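Local coordinates for type I modular polyketide synthase (Streptomyces albus subsp. albus, PDB 6IYT), which probably loads an alpha-carboxyacyl unit, likely ethylmalonyl from its coenzyme A thioester, onto the acyl carrier protein as the acyltransferase of a salinomycin synthase module, at residues A[45-50]-A[104-109]; A[35-40]-A[429-434]; A[257-262]-A[279-284]. One frame throughout, in Å; residues are numbered along the deposited sequence.

Contact 1 of 3, residues A[45-50]-A[104-109]; sequences WIVSAK and TGLEAP
Leu106 meets Trp45 and Val47 with its two methyl branches, one to each partner. CD1 lies at the edge of the indole, in the plane of the ring, with Leu106 CD1 4.0 Å from Trp45 CZ3 and 4.2 Å from Trp45 CE3. The two side chains cross at about a right angle, and the leucine meets the rim of the benzene half. Its other branch reaches the strand two residues on, where Leu106 CD2 stands 4.2 Å from Val47 CG2. A forked leucine suits this place because one residue serves two neighbours on the same face of strand 45-49. In Trp45 CD1 nearly eclipses CA (chi2 5°), which swings the six-membered ring away from the backbone toward Leu106, while NE1 bonds to the carbonyl of Ala74 and fixes the indole's rotation. Leu106 itself is positioned by a type I turn from Gly105 to Ala108, closed by Ala108 N on Gly105 O at 2.9 Å, and its own carbonyl accepts from Arg59 NE. All of this lies in a three-stranded antiparallel sheet with helices against it, consistent with the linker that precedes the acyltransferase in such synthases. Strand 90-96 pairs with strand 43-49 and offers Val94 to Leu106; helix 52-67 packs on Val47 through Leu55 and Gln58, and helix 74-84 packs on Trp45 through Leu77 and Leu81.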
loop_
_atom_site.group_PDB
_atom_site.type_symbol
_atom_site.label_atom_id
_atom_site.label_comp_id
_atom_site.label_asym_id
_atom_site.label_seq_id
_atom_site.Cartn_x
_atom_site.Cartn_y
_atom_site.Cartn_z
ATOM N N TRP A 45 7.813 -14.558 -17.098
ATOM C CA TRP A 45 9.045 -15.246 -17.387
ATOM C C TRP A 45 10.184 -14.442 -16.742
ATOM O O TRP A 45 10.443 -13.293 -17.155
ATOM C CB TRP A 45 9.286 -15.285 -18.897
ATOM C CG TRP A 45 8.539 -16.310 -19.632
ATOM C CD1 TRP A 45 7.575 -17.166 -19.132
ATOM C CD2 TRP A 45 8.728 -16.672 -21.003
ATOM N NE1 TRP A 45 7.103 -17.970 -20.140
ATOM C CE2 TRP A 45 7.801 -17.694 -21.295
ATOM C CE3 TRP A 45 9.586 -16.210 -22.029
ATOM C CZ2 TRP A 45 7.702 -18.268 -22.571
ATOM C CZ3 TRP A 45 9.504 -16.784 -23.265
ATOM C CH2 TRP A 45 8.569 -17.809 -23.535
ATOM N N ILE A 46 10.811 -14.997 -15.708
ATOM C CA ILE A 46 11.843 -14.273 -14.993
ATOM C C ILE A 46 13.208 -14.714 -15.507
ATOM O O ILE A 46 13.346 -15.821 -15.965
ATOM C CB ILE A 46 11.758 -14.422 -13.465
ATOM C CG1 ILE A 46 12.164 -15.806 -13.024
ATOM C CG2 ILE A 46 10.345 -14.107 -12.981
ATOM C CD1 ILE A 46 12.226 -15.942 -11.535
ATOM N N VAL A 47 14.087 -13.742 -15.708
ATOM C CA VAL A 47 15.443 -13.999 -16.252
ATOM C C VAL A 47 16.466 -13.243 -15.420
ATOM O O VAL A 47 16.220 -12.098 -15.020
ATOM C CB VAL A 47 15.531 -13.506 -17.729
ATOM C CG1 VAL A 47 16.740 -14.081 -18.437
ATOM C CG2 VAL A 47 14.278 -13.870 -18.481
ATOM N N SER A 48 17.660 -13.822 -15.221
ATOM C CA SER A 48 18.701 -13.121 -14.508
ATOM C C SER A 48 20.072 -13.577 -14.934
ATOM O O SER A 48 20.239 -14.676 -15.501
ATOM C CB SER A 48 18.551 -13.288 -12.990
ATOM O OG SER A 48 18.785 -14.629 -12.589
ATOM N N ALA A 49 21.029 -12.695 -14.745
ATOM C CA ALA A 49 22.427 -12.943 -15.162
ATOM C C ALA A 49 23.339 -12.033 -14.354
ATOM O O ALA A 49 22.879 -11.324 -13.474
ATOM C CB ALA A 49 22.584 -12.665 -16.638
ATOM N N LYS A 50 24.654 -12.122 -14.591
ATOM C CA LYS A 50 25.629 -11.462 -13.707
ATOM C C LYS A 50 26.074 -10.106 -14.224
ATOM O O LYS A 50 26.754 -9.366 -13.521
ATOM C CB LYS A 50 26.852 -12.346 -13.511
ATOM C CG LYS A 50 26.513 -13.685 -12.918
ATOM C CD LYS A 50 27.760 -14.486 -12.707
ATOM C CE LYS A 50 27.464 -15.954 -12.535
ATOM N NZ LYS A 50 28.620 -16.599 -11.844
ATOM N N THR A 104 8.434 -12.446 -27.934
ATOM C CA THR A 104 8.529 -11.056 -28.413
ATOM C C THR A 104 8.976 -10.093 -27.283
ATOM O O THR A 104 9.776 -9.159 -27.496
ATOM C CB THR A 104 7.143 -10.614 -28.976
ATOM O OG1 THR A 104 6.983 -11.147 -30.293
ATOM C CG2 THR A 104 7.001 -9.108 -29.011
ATOM N N GLY A 105 8.474 -10.334 -26.079
ATOM C CA GLY A 105 8.713 -9.434 -24.969
ATOM C C GLY A 105 10.124 -9.512 -24.420
ATOM O O GLY A 105 10.566 -8.622 -23.704
ATOM N N LEU A 106 10.834 -10.588 -24.741
ATOM C CA LEU A 106 12.236 -10.715 -24.328
ATOM C C LEU A 106 13.066 -9.646 -24.993
ATOM O O LEU A 106 14.129 -9.296 -24.520
ATOM C CB LEU A 106 12.793 -12.094 -24.680
ATOM C CG LEU A 106 12.323 -13.244 -23.818
ATOM C CD1 LEU A 106 12.576 -14.581 -24.478
ATOM C CD2 LEU A 106 12.975 -13.191 -22.461
ATOM N N GLU A 107 12.549 -9.079 -26.070
ATOM C CA GLU A 107 13.232 -7.988 -26.726
ATOM C C GLU A 107 13.092 -6.691 -25.951
ATOM O O GLU A 107 13.925 -5.805 -26.079
ATOM C CB GLU A 107 12.708 -7.803 -28.156
ATOM C CG GLU A 107 13.179 -8.871 -29.136
ATOM C CD GLU A 107 12.167 -9.146 -30.244
ATOM O OE1 GLU A 107 11.056 -8.564 -30.202
ATOM O OE2 GLU A 107 12.457 -10.001 -31.121
ATOM N N ALA A 108 12.091 -6.612 -25.078
ATOM C CA ALA A 108 11.858 -5.384 -24.301
ATOM C C ALA A 108 11.105 -5.669 -23.023
ATOM O O ALA A 108 9.886 -5.475 -22.957
ATOM C CB ALA A 108 11.077 -4.386 -25.130
ATOM N N PRO A 109 11.792 -6.229 -22.035
ATOM C CA PRO A 109 11.043 -6.768 -20.914
ATOM C C PRO A 109 10.215 -5.708 -20.195
ATOM O O PRO A 109 10.630 -4.538 -20.095
ATOM C CB PRO A 109 12.137 -7.293 -19.993
ATOM C CG PRO A 109 13.219 -7.701 -20.944
ATOM C CD PRO A 109 13.198 -6.648 -22.013
#

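Contact 2 of 3, residues A[35-40]-A[429-434]; sequences ALFSGD and RRVLTS
On the helix that presents Val431 and Leu432 to Phe37, the carbonyl O of Arg429 is gripped twice: Thr433 OG1 bonds to Arg429 O at 2.7 Å, and Thr433 N to the same oxygen at 2.8 Å. The hydroxyl arrives 42° above the carbonyl plane, as a threonine one turn later in a helix can. Farther round, Arg430 NH2 donates to Ser434 OG at 2.9 Å, and salt bridges to Glu425 and Glu437 hold the guanidinium. Phe37 meets the apolar side of this helix. Its CE2 edge lies 3.8 Å from Leu432 CD2, which sits near the ring plane, while Phe37 CZ is 3.9 Å from Val431 CG1. Leu36 CG covers one face of that ring, 3.6 Å above its centre. With CG anti to the carbonyl carbon (chi1 -60°), Phe37 extends from an irregular loop to reach helix 428-439, and a long flat side chain suits that span. Leu432 also touches Leu95 and Val450. The chemistry implies a division of labour: polar groups pair within the helix and with residues beside it, such as Asp110 and Thr420, whereas burial of hydrocarbon joins it to residues 35-40.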
loop_
_atom_site.group_PDB
_atom_site.type_symbol
_atom_site.label_atom_id
_atom_site.label_comp_id
_atom_site.label_asym_id
_atom_site.label_seq_id
_atom_site.Cartn_x
_atom_site.Cartn_y
_atom_site.Cartn_z
ATOM N N ALA A 35 -5.063 -20.452 -4.251
ATOM C CA ALA A 35 -4.021 -20.077 -5.196
ATOM C C ALA A 35 -3.937 -18.567 -5.225
ATOM O O ALA A 35 -4.955 -17.898 -5.104
ATOM C CB ALA A 35 -4.364 -20.596 -6.583
ATOM N N LEU A 36 -2.775 -18.047 -5.618
ATOM C CA LEU A 36 -2.642 -16.625 -5.880
ATOM C C LEU A 36 -3.563 -16.172 -7.011
ATOM O O LEU A 36 -4.243 -15.168 -6.879
ATOM C CB LEU A 36 -1.172 -16.238 -6.175
ATOM C CG LEU A 36 -0.934 -14.766 -6.554
ATOM C CD1 LEU A 36 -1.432 -13.817 -5.481
ATOM C CD2 LEU A 36 0.544 -14.501 -6.815
ATOM N N PHE A 37 -3.578 -16.923 -8.129
ATOM C CA PHE A 37 -4.448 -16.609 -9.268
ATOM C C PHE A 37 -5.292 -17.821 -9.676
ATOM O O PHE A 37 -4.819 -18.967 -9.612
ATOM C CB PHE A 37 -3.612 -16.146 -10.456
ATOM C CG PHE A 37 -2.792 -14.922 -10.176
ATOM C CD1 PHE A 37 -3.402 -13.740 -9.831
ATOM C CD2 PHE A 37 -1.426 -14.954 -10.278
ATOM C CE1 PHE A 37 -2.663 -12.593 -9.633
ATOM C CE2 PHE A 37 -0.671 -13.811 -10.045
ATOM C CZ PHE A 37 -1.295 -12.637 -9.708
ATOM N N SER A 38 -6.511 -17.551 -10.138
ATOM C CA SER A 38 -7.354 -18.571 -10.742
ATOM C C SER A 38 -7.451 -18.367 -12.256
ATOM O O SER A 38 -7.042 -17.344 -12.788
ATOM C CB SER A 38 -8.753 -18.487 -10.152
ATOM O OG SER A 38 -9.258 -17.166 -10.317
ATOM N N GLY A 39 -8.016 -19.353 -12.942
ATOM C CA GLY A 39 -8.222 -19.263 -14.396
ATOM C C GLY A 39 -6.926 -19.218 -15.197
ATOM O O GLY A 39 -5.975 -19.963 -14.918
ATOM N N ASP A 40 -6.861 -18.276 -16.139
ATOM C CA ASP A 40 -5.798 -18.251 -17.150
ATOM C C ASP A 40 -5.211 -16.842 -17.278
ATOM O O ASP A 40 -5.291 -16.223 -18.330
ATOM C CB ASP A 40 -6.345 -18.708 -18.497
ATOM C CG ASP A 40 -6.590 -20.198 -18.543
ATOM O OD1 ASP A 40 -5.660 -20.957 -18.218
ATOM O OD2 ASP A 40 -7.722 -20.607 -18.875
ATOM N N ARG A 429 -1.875 -8.447 -13.999
ATOM C CA ARG A 429 -0.720 -7.741 -14.539
ATOM C C ARG A 429 -0.125 -6.778 -13.494
ATOM O O ARG A 429 1.094 -6.743 -13.291
ATOM C CB ARG A 429 -1.023 -7.005 -15.823
ATOM C CG ARG A 429 0.157 -6.111 -16.240
ATOM C CD ARG A 429 -0.087 -5.403 -17.547
ATOM N NE ARG A 429 0.056 -6.305 -18.660
ATOM C CZ ARG A 429 1.232 -6.617 -19.204
ATOM N NH1 ARG A 429 1.270 -7.400 -20.248
ATOM N NH2 ARG A 429 2.364 -6.054 -18.753
ATOM N N ARG A 430 -0.969 -5.991 -12.850
ATOM C CA ARG A 430 -0.486 -5.067 -11.824
ATOM C C ARG A 430 0.223 -5.769 -10.665
ATOM O O ARG A 430 1.292 -5.336 -10.234
ATOM C CB ARG A 430 -1.631 -4.190 -11.283
ATOM C CG ARG A 430 -1.182 -3.176 -10.257
ATOM C CD ARG A 430 -0.218 -2.177 -10.818
ATOM N NE ARG A 430 1.180 -2.464 -10.474
ATOM C CZ ARG A 430 2.216 -1.713 -10.832
ATOM N NH1 ARG A 430 2.067 -0.739 -11.729
ATOM N NH2 ARG A 430 3.431 -2.006 -10.386
ATOM N N VAL A 431 -0.351 -6.845 -10.161
ATOM C CA VAL A 431 0.290 -7.614 -9.079
ATOM C C VAL A 431 1.655 -8.111 -9.546
ATOM O O VAL A 431 2.654 -7.985 -8.830
ATOM C CB VAL A 431 -0.582 -8.782 -8.620
ATOM C CG1 VAL A 431 0.152 -9.649 -7.613
ATOM C CG2 VAL A 431 -1.885 -8.239 -8.012
ATOM N N LEU A 432 1.671 -8.824 -10.661
ATOM C CA LEU A 432 2.935 -9.361 -11.172
ATOM C C LEU A 432 3.958 -8.271 -11.435
ATOM O O LEU A 432 5.179 -8.504 -11.275
ATOM C CB LEU A 432 2.694 -10.166 -12.448
ATOM C CG LEU A 432 1.919 -11.485 -12.294
ATOM C CD1 LEU A 432 1.709 -12.121 -13.661
ATOM C CD2 LEU A 432 2.626 -12.447 -11.365
ATOM N N THR A 433 3.496 -7.120 -11.919
ATOM C CA THR A 433 4.379 -5.961 -12.153
ATOM C C THR A 433 5.000 -5.410 -10.854
ATOM O O THR A 433 6.204 -5.242 -10.769
ATOM C CB THR A 433 3.671 -4.849 -12.952
ATOM O OG1 THR A 433 3.218 -5.378 -14.211
ATOM C CG2 THR A 433 4.625 -3.712 -13.224
ATOM N N SER A 434 4.213 -5.344 -9.794
ATOM C CA SER A 434 4.734 -4.953 -8.514
ATOM C C SER A 434 5.691 -5.991 -7.947
ATOM O O SER A 434 6.774 -5.646 -7.416
ATOM C CB SER A 434 3.585 -4.666 -7.544
ATOM O OG SER A 434 2.865 -3.526 -7.997
#

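Contact 3 of 3, residues A[257-262]-A[279-284]; sequences LPAAEV and AGNNGP
The backbones approach most closely where Pro258, just before helix 259-266, faces Pro284, just after strand 276-283, with Pro258 CA 5.7 Å from Pro284 CA. The link there is a CA-H...O contact: Pro258 CA lies 3.4 Å from Pro284 O, with an angle of 131° at the hydrogen. The pyrrolidine ring leans on the same oxygen, Pro258 CB being 3.6 Å from Pro284 O. Proline suits the N-cap position, since its ring holds phi near the value found here and it needs no amide hydrogen; its carbonyl then accepts the first helical bond, Val262 N to Pro258 O at 3.2 Å. One residue on, the methyl of Ala259 points at the strand and meets the amide of Asn281, Ala259 CB standing 3.6 Å from Asn281 OD1. This is a packing contact between a methyl and a carbonyl oxygen, and alanine's short methyl fits this close approach on the first turn. Asn281 reaches it because chi1 of -63° sets CG beside its backbone N, and with chi2 of -89° the amide is turned so that OD1, not ND2, meets Ala259 CB. CB of Pro284 leaves CA away from residues 257-262, and its ring packs on Glu377 and on Glu406, Thr407 and Asp410 of helix 401-411. Two classic beta bulges, Ala279-Gly280 opposite Thr288 and Asn282-Gly283 opposite Ser286, interrupt the regular pairing of the strand; at Gly283 a side chain would collide with the ring of Pro284. Ala279 touches His320 of the Val-Ala-Ser-His sequence, and Asn282 touches His212 of the Gly-His-Ser-Gln-Gly sequence, a likely nucleophile elbow. Helix 259-266 against the hairpin of 276-283 and 286-291 is part of a beta-alpha-beta-beta-alpha-beta unit with strand order 4-1-3-2, the ferredoxin-like small subdomain of the acyltransferase fold.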
loop_
_atom_site.group_PDB
_atom_site.type_symbol
_atom_site.label_atom_id
_atom_site.label_comp_id
_atom_site.label_asym_id
_atom_site.label_seq_id
_atom_site.Cartn_x
_atom_site.Cartn_y
_atom_site.Cartn_z
ATOM N N LEU A 257 5.153 21.085 -0.582
ATOM C CA LEU A 257 6.136 22.045 -0.105
ATOM C C LEU A 257 6.605 21.593 1.276
ATOM O O LEU A 257 5.881 20.910 1.969
ATOM C CB LEU A 257 5.514 23.415 0.040
ATOM C CG LEU A 257 5.143 24.236 -1.184
ATOM C CD1 LEU A 257 4.440 25.477 -0.696
ATOM C CD2 LEU A 257 6.356 24.600 -2.048
ATOM N N PRO A 258 7.771 22.066 1.700
ATOM C CA PRO A 258 8.293 21.842 3.044
ATOM C C PRO A 258 7.379 22.432 4.098
ATOM O O PRO A 258 6.773 23.469 3.862
ATOM C CB PRO A 258 9.653 22.578 3.033
ATOM C CG PRO A 258 9.994 22.770 1.606
ATOM C CD PRO A 258 8.703 22.833 0.849
ATOM N N ALA A 259 7.336 21.809 5.277
ATOM C CA ALA A 259 6.494 22.290 6.369
ATOM C C ALA A 259 6.665 23.778 6.611
ATOM O O ALA A 259 5.701 24.489 6.739
ATOM C CB ALA A 259 6.763 21.515 7.643
ATOM N N ALA A 260 7.909 24.247 6.687
ATOM C CA ALA A 260 8.150 25.644 7.056
ATOM C C ALA A 260 7.500 26.602 6.058
ATOM O O ALA A 260 6.965 27.646 6.450
ATOM C CB ALA A 260 9.642 25.925 7.154
ATOM N N GLU A 261 7.598 26.295 4.772
ATOM C CA GLU A 261 6.994 27.127 3.762
ATOM C C GLU A 261 5.469 27.135 3.914
ATOM O O GLU A 261 4.832 28.151 3.737
ATOM C CB GLU A 261 7.387 26.638 2.358
ATOM C CG GLU A 261 8.003 27.710 1.471
ATOM C CD GLU A 261 9.291 27.259 0.765
ATOM O OE1 GLU A 261 9.374 26.085 0.343
ATOM O OE2 GLU A 261 10.180 28.120 0.546
ATOM N N VAL A 262 4.882 25.984 4.190
ATOM C CA VAL A 262 3.438 25.912 4.364
ATOM C C VAL A 262 2.957 26.690 5.622
ATOM O O VAL A 262 1.975 27.427 5.552
ATOM C CB VAL A 262 2.943 24.466 4.425
ATOM C CG1 VAL A 262 1.455 24.442 4.682
ATOM C CG2 VAL A 262 3.256 23.762 3.120
ATOM N N ALA A 279 -1.212 18.828 9.182
ATOM C CA ALA A 279 -1.842 17.577 9.625
ATOM C C ALA A 279 -0.921 16.382 9.463
ATOM O O ALA A 279 -1.190 15.314 10.009
ATOM C CB ALA A 279 -3.118 17.330 8.834
ATOM N N GLY A 280 0.175 16.553 8.740
ATOM C CA GLY A 280 1.075 15.444 8.466
ATOM C C GLY A 280 2.371 15.910 7.852
ATOM O O GLY A 280 2.381 16.781 7.016
ATOM N N ASN A 281 3.435 15.215 8.178
ATOM C CA ASN A 281 4.705 15.356 7.469
ATOM C C ASN A 281 5.073 14.062 6.802
ATOM O O ASN A 281 5.346 13.080 7.484
ATOM C CB ASN A 281 5.814 15.747 8.448
ATOM C CG ASN A 281 5.572 17.090 9.085
ATOM O OD1 ASN A 281 5.987 18.121 8.559
ATOM N ND2 ASN A 281 4.848 17.096 10.175
ATOM N N ASN A 282 5.048 14.045 5.468
ATOM C CA ASN A 282 5.210 12.819 4.708
ATOM C C ASN A 282 6.562 12.692 4.054
ATOM O O ASN A 282 6.999 11.572 3.695
ATOM C CB ASN A 282 4.147 12.715 3.649
ATOM C CG ASN A 282 2.805 12.353 4.219
ATOM O OD1 ASN A 282 2.682 12.102 5.427
ATOM N ND2 ASN A 282 1.767 12.519 3.408
ATOM N N GLY A 283 7.190 13.829 3.805
ATOM C CA GLY A 283 8.573 13.855 3.339
ATOM C C GLY A 283 9.094 15.268 3.363
ATOM O O GLY A 283 8.355 16.194 3.743
ATOM N N PRO A 284 10.352 15.470 2.902
ATOM C CA PRO A 284 10.979 16.786 3.107
ATOM C C PRO A 284 10.243 17.874 2.351
ATOM O O PRO A 284 10.274 19.053 2.759
ATOM C CB PRO A 284 12.391 16.617 2.529
ATOM C CG PRO A 284 12.598 15.166 2.326
ATOM C CD PRO A 284 11.332 14.417 2.617
#

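How the contacts relate
Near the N terminus the chain passes through residues 35-40, which meet helix 428-439 only after almost four hundred residues; contact 2 therefore closes a loop holding nearly the whole protein. Contacts 1 and 3 both nest inside it, one after the other, without crossing. Contact 1 closes first, within the sheet and helices that precede the acyltransferase core, and lies on the same side of the chain's centre as contact 2, their centres about 18 Å apart. Contact 3, a short closure inside the small subdomain, lies on the opposite side from contact 2, centres about 37 Å apart. Contacts 1 and 3 are thus local closures, while contact 2 joins the loop before strand 43-49 to the last helix.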